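Local coordinates for protein GNAT family acetyltransferase (Mycobacterium smegmatis, PDB 6C30) that probably transfers an acetyl group from acetyl-CoA to a protein amine, as a RimJ-type N-acetyltransferase of the GNAT family, at residues A46-H49 against H50-W54; M60-K63 against V64-V68; P157-T160 against P161-A164; A194-A197 against E198-P201. One frame throughout, in Å; residues are numbered along the deposited sequence.

Interaction 1 (A46-H49 against H50-W54); sequences ADQH and HLEPW
Q48 and E52, with D47 and L51, make local contacts four residues apart around the short helix 48-51, a surface element that starts where helix 37-46 ends. The polar pair lies side by side and points the same way: Q48 NE2 donates to E52 OE1 at 2.9 Å, almost straight at 176°. The donor reaches OE1 on the syn side, somewhat out of the carboxylate plane, while OE1 itself lies in the plane of the Q48 amide. Both side chains are extended, with CG anti to the backbone N (chi1 176° for Q48), which runs them alongside each other. A water bridges the same oxygen to H49: it donates to E52 OE1 at 3.2 Å and sits in the plane of the H49 ring, 2.8 Å from H49 ND1. One face of that ring packs on the neighbouring CG of Q48. In the backbone, Q48 O accepts from both L51 N and E52 N, the second at 2.8 Å. In the GNAT fold this is part of the helical region between the strands 25-31 and 88-94. D47, in the N-cap position, makes no capping bond with its side chain; its OD1 instead bonds to S123 OG. The same oxygen lies near the plane of the H50 ring at its edge, 3.8 Å from H50 CD2, with carboxylate and ring perpendicular. D47 O accepts from H50 N and L51 N, and D47 CB packs against L51 CD1 at 3.7 Å. Further along, P53 CD comes to 3.3 Å from H49 O.

Interaction 2 (M60-K63 against V64-V68); sequences MDWK and VRHAV
One face of the W62 indole carries the H66 imidazole, whose CE1 stands 3.2 Å above the indole plane, over its centre. The two rings are inclined at 36°, with the five-membered ring of W62 and the imidazole 4.0 Å apart between centroids. One face of H66 packs on R65 CG, and its edge is turned to the W62 carbonyl. There H66 ND1 donates to W62 O at 2.9 Å, in the carbonyl plane and on a lone pair; the backbone H66 N gives the same oxygen a second bond, at 3.0 Å. The imidazole is held at both nitrogens, since NE2 bonds to R44 NH2 on helix 37-46, and this fixes how the ring is turned. R44 O takes W62 NE1. The W62 side chain has CG anti to the backbone N (chi1 -172°), which swings the indole forward along the chain to meet H66. D61 OD2 accepts from K63 N at 2.9 Å, from above the carboxylate plane, and weakly from V64 N; K63 NZ curls round to a loose salt bridge with the same carboxylate. M60 crosses R65 obliquely, CG against R65 CB at 3.8 Å. D61 thus makes an N-cap with an Asx turn at the start of helix 62-65, while W62 and H66 pair at the helix's far end, where H66 leaves helical geometry.

Interaction 3 (P157-T160 against P161-A164); sequences PENT and PSRA
The backbone turns from an inverse gamma turn centred on N159 straight into helix 160-169, where N159 O accepts R163 N at 3.0 Å and T160 O accepts A164 N at 3.1 Å. N159 is the N-cap. Its OD1 takes S162 N at 3.3 Å, a fairly straight bond (155°) whose donor stands well above the amide plane and off the lone pairs. The amide also lies against S162 CB, 3.4 Å from N159 CG, brought there by its CG being anti to the backbone N (chi1 -166°). The loop follows strand 150-155 and leads into the helix before strand 172-180, the strand-helix unit called motif B in GNAT enzymes. S162 OG does not share in the cap: it bonds to Y119 OH of strand 114-121, the strand parallel to 150-155. R163 folds back over the turn, bent at chi3 (67°), and brings NH1 to P157 O at 3.0 Å. That oxygen lies at the guanidinium edge, close to its plane, and is approached on a lone pair within the carbonyl plane. The CH2 groups of R163 follow the backbone on the way, CG 3.3 Å from N159 O. NH2 turns to a salt bridge with E173 OE2, so one guanidinium joins the loop before the helix to the strand after it.

Interaction 4 (A194-A197 against E198-P201); sequences AITA and EELP
T196 and E199 are joined from both directions: T196 N donates to E199 OE2 at 2.8 Å, and E199 N returns a bond to T196 O at 2.9 Å. In the first, OE2 is met on the anti side, 35° out of the carboxylate plane. T196 OG1 turns the other way and donates to E198 OE1 at 2.7 Å, nearly along the C-O axis of that oxygen. The hydroxyl sits between the backbone N and the carbonyl carbon (chi1 67°), while E198 bends at chi2, which brings OE1 back to the hydroxyl, the two side chains crossing at a slant. The other oxygens have partners too: E199 OE1 forms a salt bridge with R172 NE, and E198 OE2 bonds to H149 NE2. One residue on, L200 N donates to A197 O at 3.0 Å, a second i to i+3 bond continuing the 3-10 pattern that follows strand 186-196. E199 CB rests on I195 CG1 at 3.8 Å. I195, A197 and L200 also meet F143 of helix 130-143. The glutamate-to-backbone bond resembles one half of a capping box, but the reciprocal bond is not made: the threonine hydroxyl goes to E198. With an arginine on one oxygen and a backbone N-H on the other, E199 is probably held as a carboxylate, fixing the strand's exit against strand 172-180.

In the fold
From the N terminus the four contacts follow in series; none nests in or crosses another, and each closes only a local turn. Interaction 1 builds the short helix 48-51 just after helix 37-46, and interaction 2 the next short helix. These two touch, the W62 indole packing on Q48, L51 and E52, so the two short helices 48-51 and 62-65 pack on one another. Interaction 3 starts the helix after strand 150-155 and reaches back to interaction 1, where W54 lies on E158 and N159. Interaction 4 ends strand 186-196, partner of 150-155, on the opposite side of the chain's centre from interactions 1 and 2; its nearest atoms are about 10 Å from interaction 3.

Interaction 1 (A46-H49 against H50-W54)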
# COMPACT_ATOMS: atom_id res chain seq x y z
N ALA A 46 22.31 -7.11 4.97
CA ALA A 46 23.09 -6.87 3.76
C ALA A 46 23.74 -5.50 3.80
O ALA A 46 24.85 -5.31 3.30
CB ALA A 46 22.22 -6.99 2.54
N ASP A 47 23.05 -4.54 4.43
CA ASP A 47 23.52 -3.16 4.46
C ASP A 47 24.28 -2.80 5.74
O ASP A 47 24.47 -1.61 6.02
CB ASP A 47 22.34 -2.20 4.32
CG ASP A 47 21.88 -2.04 2.89
OD1 ASP A 47 22.50 -2.62 1.97
OD2 ASP A 47 20.90 -1.30 2.69
N GLN A 48 24.70 -3.80 6.50
CA GLN A 48 25.41 -3.55 7.75
C GLN A 48 26.46 -2.44 7.64
O GLN A 48 26.48 -1.52 8.44
CB GLN A 48 26.11 -4.81 8.25
CG GLN A 48 26.95 -4.55 9.52
CD GLN A 48 27.57 -5.80 10.09
OE1 GLN A 48 27.38 -6.90 9.59
NE2 GLN A 48 28.34 -5.62 11.17
N HIS A 49 27.31 -2.52 6.62
CA HIS A 49 28.43 -1.59 6.57
C HIS A 49 28.07 -0.22 6.03
O HIS A 49 28.82 0.73 6.22
CB HIS A 49 29.56 -2.23 5.78
CG HIS A 49 29.93 -3.58 6.32
ND1 HIS A 49 30.32 -3.77 7.62
CD2 HIS A 49 29.94 -4.80 5.74
CE1 HIS A 49 30.57 -5.05 7.82
NE2 HIS A 49 30.34 -5.70 6.70
N HIS A 50 26.88 -0.09 5.45
CA HIS A 50 26.35 1.22 5.10
C HIS A 50 25.65 1.89 6.27
O HIS A 50 25.58 3.12 6.33
CB HIS A 50 25.37 1.10 3.94
CG HIS A 50 25.96 0.51 2.71
ND1 HIS A 50 26.95 1.14 1.98
CD2 HIS A 50 25.69 -0.65 2.06
CE1 HIS A 50 27.26 0.39 0.94
NE2 HIS A 50 26.52 -0.70 0.96
N LEU A 51 25.12 1.08 7.18
CA LEU A 51 24.29 1.59 8.27
C LEU A 51 25.03 1.74 9.58
O LEU A 51 24.85 2.73 10.30
CB LEU A 51 23.08 0.68 8.47
CG LEU A 51 22.08 0.65 7.32
CD1 LEU A 51 21.16 -0.56 7.44
CD2 LEU A 51 21.28 1.95 7.28
N GLU A 52 25.87 0.76 9.91
CA GLU A 52 26.49 0.72 11.23
C GLU A 52 27.38 1.94 11.58
O GLU A 52 27.39 2.36 12.74
CB GLU A 52 27.28 -0.58 11.40
CG GLU A 52 27.66 -0.87 12.86
CD GLU A 52 28.14 -2.29 13.08
OE1 GLU A 52 28.69 -2.89 12.14
OE2 GLU A 52 27.98 -2.80 14.21
N PRO A 53 28.08 2.54 10.61
CA PRO A 53 28.87 3.72 11.01
C PRO A 53 28.02 4.88 11.53
O PRO A 53 28.59 5.80 12.14
CB PRO A 53 29.58 4.13 9.71
CG PRO A 53 29.66 2.88 8.92
CD PRO A 53 28.39 2.14 9.22
N TRP A 54 26.71 4.84 11.29
CA TRP A 54 25.83 5.98 11.56
C TRP A 54 24.75 5.65 12.59
O TRP A 54 23.98 6.51 12.98
CB TRP A 54 25.17 6.48 10.26
CG TRP A 54 26.16 6.58 9.16
CD1 TRP A 54 26.31 5.71 8.12
CD2 TRP A 54 27.20 7.55 9.03
NE1 TRP A 54 27.37 6.11 7.33
CE2 TRP A 54 27.93 7.23 7.87
CE3 TRP A 54 27.57 8.68 9.78
CZ2 TRP A 54 29.01 7.99 7.44
CZ3 TRP A 54 28.65 9.43 9.35
CH2 TRP A 54 29.36 9.09 8.19
O HOH W 1 30.40 -1.80 9.61

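Interaction 2 (M60-K63 against V64-V68)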
# COMPACT_ATOMS: atom_id res chain seq x y z
N MET A 60 24.97 -4.96 21.09
CA MET A 60 25.03 -6.34 20.65
C MET A 60 25.52 -6.43 19.22
O MET A 60 25.59 -5.43 18.50
CB MET A 60 23.67 -7.02 20.81
CG MET A 60 22.66 -6.57 19.80
SD MET A 60 21.00 -7.18 20.16
CE MET A 60 20.44 -5.95 21.31
N ASP A 61 25.88 -7.64 18.82
CA ASP A 61 26.39 -7.88 17.49
C ASP A 61 25.31 -7.54 16.47
O ASP A 61 24.14 -7.84 16.67
CB ASP A 61 26.83 -9.33 17.35
CG ASP A 61 27.35 -9.65 15.99
OD1 ASP A 61 28.49 -9.25 15.68
OD2 ASP A 61 26.61 -10.29 15.22
N TRP A 62 25.71 -6.91 15.37
CA TRP A 62 24.79 -6.49 14.33
C TRP A 62 23.97 -7.65 13.81
O TRP A 62 22.77 -7.50 13.51
CB TRP A 62 25.55 -5.85 13.17
CG TRP A 62 24.66 -5.21 12.14
CD1 TRP A 62 24.12 -5.80 11.02
CD2 TRP A 62 24.21 -3.86 12.13
NE1 TRP A 62 23.38 -4.89 10.32
CE2 TRP A 62 23.41 -3.69 10.98
CE3 TRP A 62 24.41 -2.77 12.98
CZ2 TRP A 62 22.80 -2.47 10.66
CZ3 TRP A 62 23.81 -1.56 12.66
CH2 TRP A 62 23.01 -1.42 11.52
N LYS A 63 24.59 -8.82 13.67
CA LYS A 63 23.92 -9.97 13.08
C LYS A 63 22.92 -10.58 14.04
O LYS A 63 21.94 -11.20 13.61
CB LYS A 63 24.95 -11.00 12.63
CG LYS A 63 25.86 -10.47 11.52
CD LYS A 63 26.83 -11.53 11.01
CE LYS A 63 27.85 -11.90 12.07
NZ LYS A 63 28.64 -10.73 12.55
N VAL A 64 23.14 -10.39 15.33
CA VAL A 64 22.20 -10.85 16.34
C VAL A 64 21.00 -9.91 16.38
O VAL A 64 19.85 -10.35 16.37
CB VAL A 64 22.86 -10.95 17.73
CG1 VAL A 64 21.81 -11.22 18.80
CG2 VAL A 64 23.93 -12.03 17.73
N ARG A 65 21.29 -8.62 16.42
CA ARG A 65 20.25 -7.59 16.46
C ARG A 65 19.31 -7.70 15.27
O ARG A 65 18.10 -7.49 15.41
CB ARG A 65 20.89 -6.20 16.51
CG ARG A 65 19.91 -5.03 16.37
CD ARG A 65 18.93 -4.95 17.54
NE ARG A 65 18.13 -3.73 17.46
CZ ARG A 65 17.27 -3.34 18.39
NH1 ARG A 65 17.09 -4.07 19.48
NH2 ARG A 65 16.58 -2.21 18.22
N HIS A 66 19.85 -8.02 14.10
CA HIS A 66 19.04 -7.96 12.88
C HIS A 66 18.68 -9.32 12.30
O HIS A 66 18.26 -9.42 11.15
CB HIS A 66 19.76 -7.10 11.84
CG HIS A 66 19.93 -5.69 12.28
ND1 HIS A 66 21.10 -5.22 12.84
CD2 HIS A 66 19.07 -4.64 12.29
CE1 HIS A 66 20.95 -3.95 13.17
NE2 HIS A 66 19.73 -3.57 12.84
N ALA A 67 18.79 -10.35 13.12
CA ALA A 67 18.25 -11.66 12.78
C ALA A 67 16.72 -11.58 12.65
O ALA A 67 16.08 -10.77 13.32
CB ALA A 67 18.64 -12.68 13.83
N VAL A 68 16.14 -12.44 11.82
CA VAL A 68 14.70 -12.39 11.57
C VAL A 68 13.90 -12.59 12.87
O VAL A 68 12.85 -11.98 13.05
CB VAL A 68 14.27 -13.42 10.49
CG1 VAL A 68 14.37 -14.85 10.99
CG2 VAL A 68 12.86 -13.14 10.01

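Interaction 3 (P157-T160 against P161-A164)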
# COMPACT_ATOMS: atom_id res chain seq x y z
N PRO A 157 28.03 15.41 11.31
CA PRO A 157 28.61 16.30 10.31
C PRO A 157 29.26 15.52 9.17
O PRO A 157 29.25 15.99 8.04
CB PRO A 157 29.66 17.09 11.09
CG PRO A 157 29.19 17.07 12.50
CD PRO A 157 28.47 15.75 12.68
N GLU A 158 29.78 14.34 9.48
CA GLU A 158 30.48 13.51 8.49
C GLU A 158 29.53 12.82 7.51
O GLU A 158 29.96 12.31 6.48
CB GLU A 158 31.33 12.45 9.20
CG GLU A 158 32.44 13.01 10.09
CD GLU A 158 32.00 13.38 11.50
OE1 GLU A 158 30.79 13.36 11.81
OE2 GLU A 158 32.89 13.70 12.31
N ASN A 159 28.24 12.80 7.83
CA ASN A 159 27.27 12.10 7.01
C ASN A 159 26.78 13.00 5.88
O ASN A 159 25.67 13.54 5.91
CB ASN A 159 26.10 11.62 7.88
CG ASN A 159 25.22 10.61 7.17
OD1 ASN A 159 25.22 10.51 5.94
ND2 ASN A 159 24.44 9.87 7.96
N THR A 160 27.64 13.19 4.89
CA THR A 160 27.35 14.12 3.81
C THR A 160 26.05 13.82 3.04
O THR A 160 25.27 14.73 2.80
CB THR A 160 28.54 14.19 2.82
OG1 THR A 160 29.74 14.50 3.55
CG2 THR A 160 28.31 15.26 1.77
N PRO A 161 25.79 12.55 2.69
CA PRO A 161 24.54 12.33 1.95
C PRO A 161 23.28 12.65 2.76
O PRO A 161 22.32 13.19 2.21
CB PRO A 161 24.58 10.83 1.63
CG PRO A 161 26.04 10.48 1.66
CD PRO A 161 26.59 11.32 2.77
N SER A 162 23.28 12.32 4.04
CA SER A 162 22.09 12.57 4.84
C SER A 162 21.89 14.07 5.07
O SER A 162 20.75 14.55 5.04
CB SER A 162 22.17 11.84 6.18
OG SER A 162 20.97 12.06 6.91
N ARG A 163 22.97 14.81 5.28
CA ARG A 163 22.86 16.26 5.38
C ARG A 163 22.23 16.85 4.13
O ARG A 163 21.40 17.76 4.21
CB ARG A 163 24.23 16.90 5.64
CG ARG A 163 24.80 16.54 7.01
CD ARG A 163 26.17 17.15 7.25
NE ARG A 163 26.11 18.60 7.34
CZ ARG A 163 27.16 19.38 7.55
NH1 ARG A 163 28.36 18.83 7.70
NH2 ARG A 163 27.01 20.70 7.63
N ALA A 164 22.60 16.32 2.97
CA ALA A 164 22.05 16.82 1.72
C ALA A 164 20.57 16.49 1.58
O ALA A 164 19.78 17.32 1.13
CB ALA A 164 22.83 16.26 0.54

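Interaction 4 (A194-A197 against E198-P201)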
# COMPACT_ATOMS: atom_id res chain seq x y z
N ALA A 194 16.10 21.35 11.88
CA ALA A 194 14.70 21.46 12.25
C ALA A 194 13.89 22.23 11.22
O ALA A 194 14.43 22.99 10.41
CB ALA A 194 14.55 22.14 13.61
N ILE A 195 12.58 22.03 11.27
CA ILE A 195 11.65 22.82 10.47
C ILE A 195 10.37 22.96 11.28
O ILE A 195 10.01 22.06 12.04
CB ILE A 195 11.41 22.15 9.08
CG1 ILE A 195 10.60 23.08 8.17
CG2 ILE A 195 10.76 20.76 9.21
CD1 ILE A 195 10.42 22.54 6.75
N THR A 196 9.69 24.11 11.17
CA THR A 196 8.44 24.28 11.90
C THR A 196 7.28 24.43 10.92
O THR A 196 7.49 24.65 9.73
CB THR A 196 8.49 25.49 12.89
OG1 THR A 196 8.58 26.72 12.15
CG2 THR A 196 9.67 25.37 13.85
N ALA A 197 6.06 24.27 11.43
CA ALA A 197 4.88 24.19 10.59
C ALA A 197 4.68 25.44 9.73
O ALA A 197 4.22 25.34 8.59
CB ALA A 197 3.65 23.93 11.44
N GLU A 198 5.05 26.60 10.27
CA GLU A 198 4.96 27.86 9.52
C GLU A 198 5.73 27.79 8.19
O GLU A 198 5.38 28.48 7.24
CB GLU A 198 5.50 29.03 10.35
CG GLU A 198 4.74 29.30 11.65
CD GLU A 198 5.32 28.57 12.84
OE1 GLU A 198 6.13 27.64 12.63
OE2 GLU A 198 4.97 28.92 13.99
N GLU A 199 6.78 26.97 8.14
CA GLU A 199 7.65 26.90 6.98
C GLU A 199 7.17 25.92 5.93
O GLU A 199 7.72 25.87 4.83
CB GLU A 199 9.07 26.51 7.40
CG GLU A 199 9.66 27.34 8.51
CD GLU A 199 11.03 26.82 8.92
OE1 GLU A 199 12.00 27.00 8.15
OE2 GLU A 199 11.12 26.23 10.02
N LEU A 200 6.18 25.10 6.27
CA LEU A 200 5.79 24.02 5.36
C LEU A 200 5.32 24.51 3.98
O LEU A 200 5.83 24.02 2.98
CB LEU A 200 4.71 23.14 6.00
CG LEU A 200 4.37 21.92 5.14
CD1 LEU A 200 5.60 21.03 4.99
CD2 LEU A 200 3.20 21.14 5.71
N PRO A 201 4.38 25.49 3.91
CA PRO A 201 3.88 25.88 2.58
C PRO A 201 4.94 26.31 1.57
O PRO A 201 4.80 26.01 0.39
CB PRO A 201 2.97 27.07 2.90
CG PRO A 201 2.50 26.83 4.27
CD PRO A 201 3.68 26.22 4.98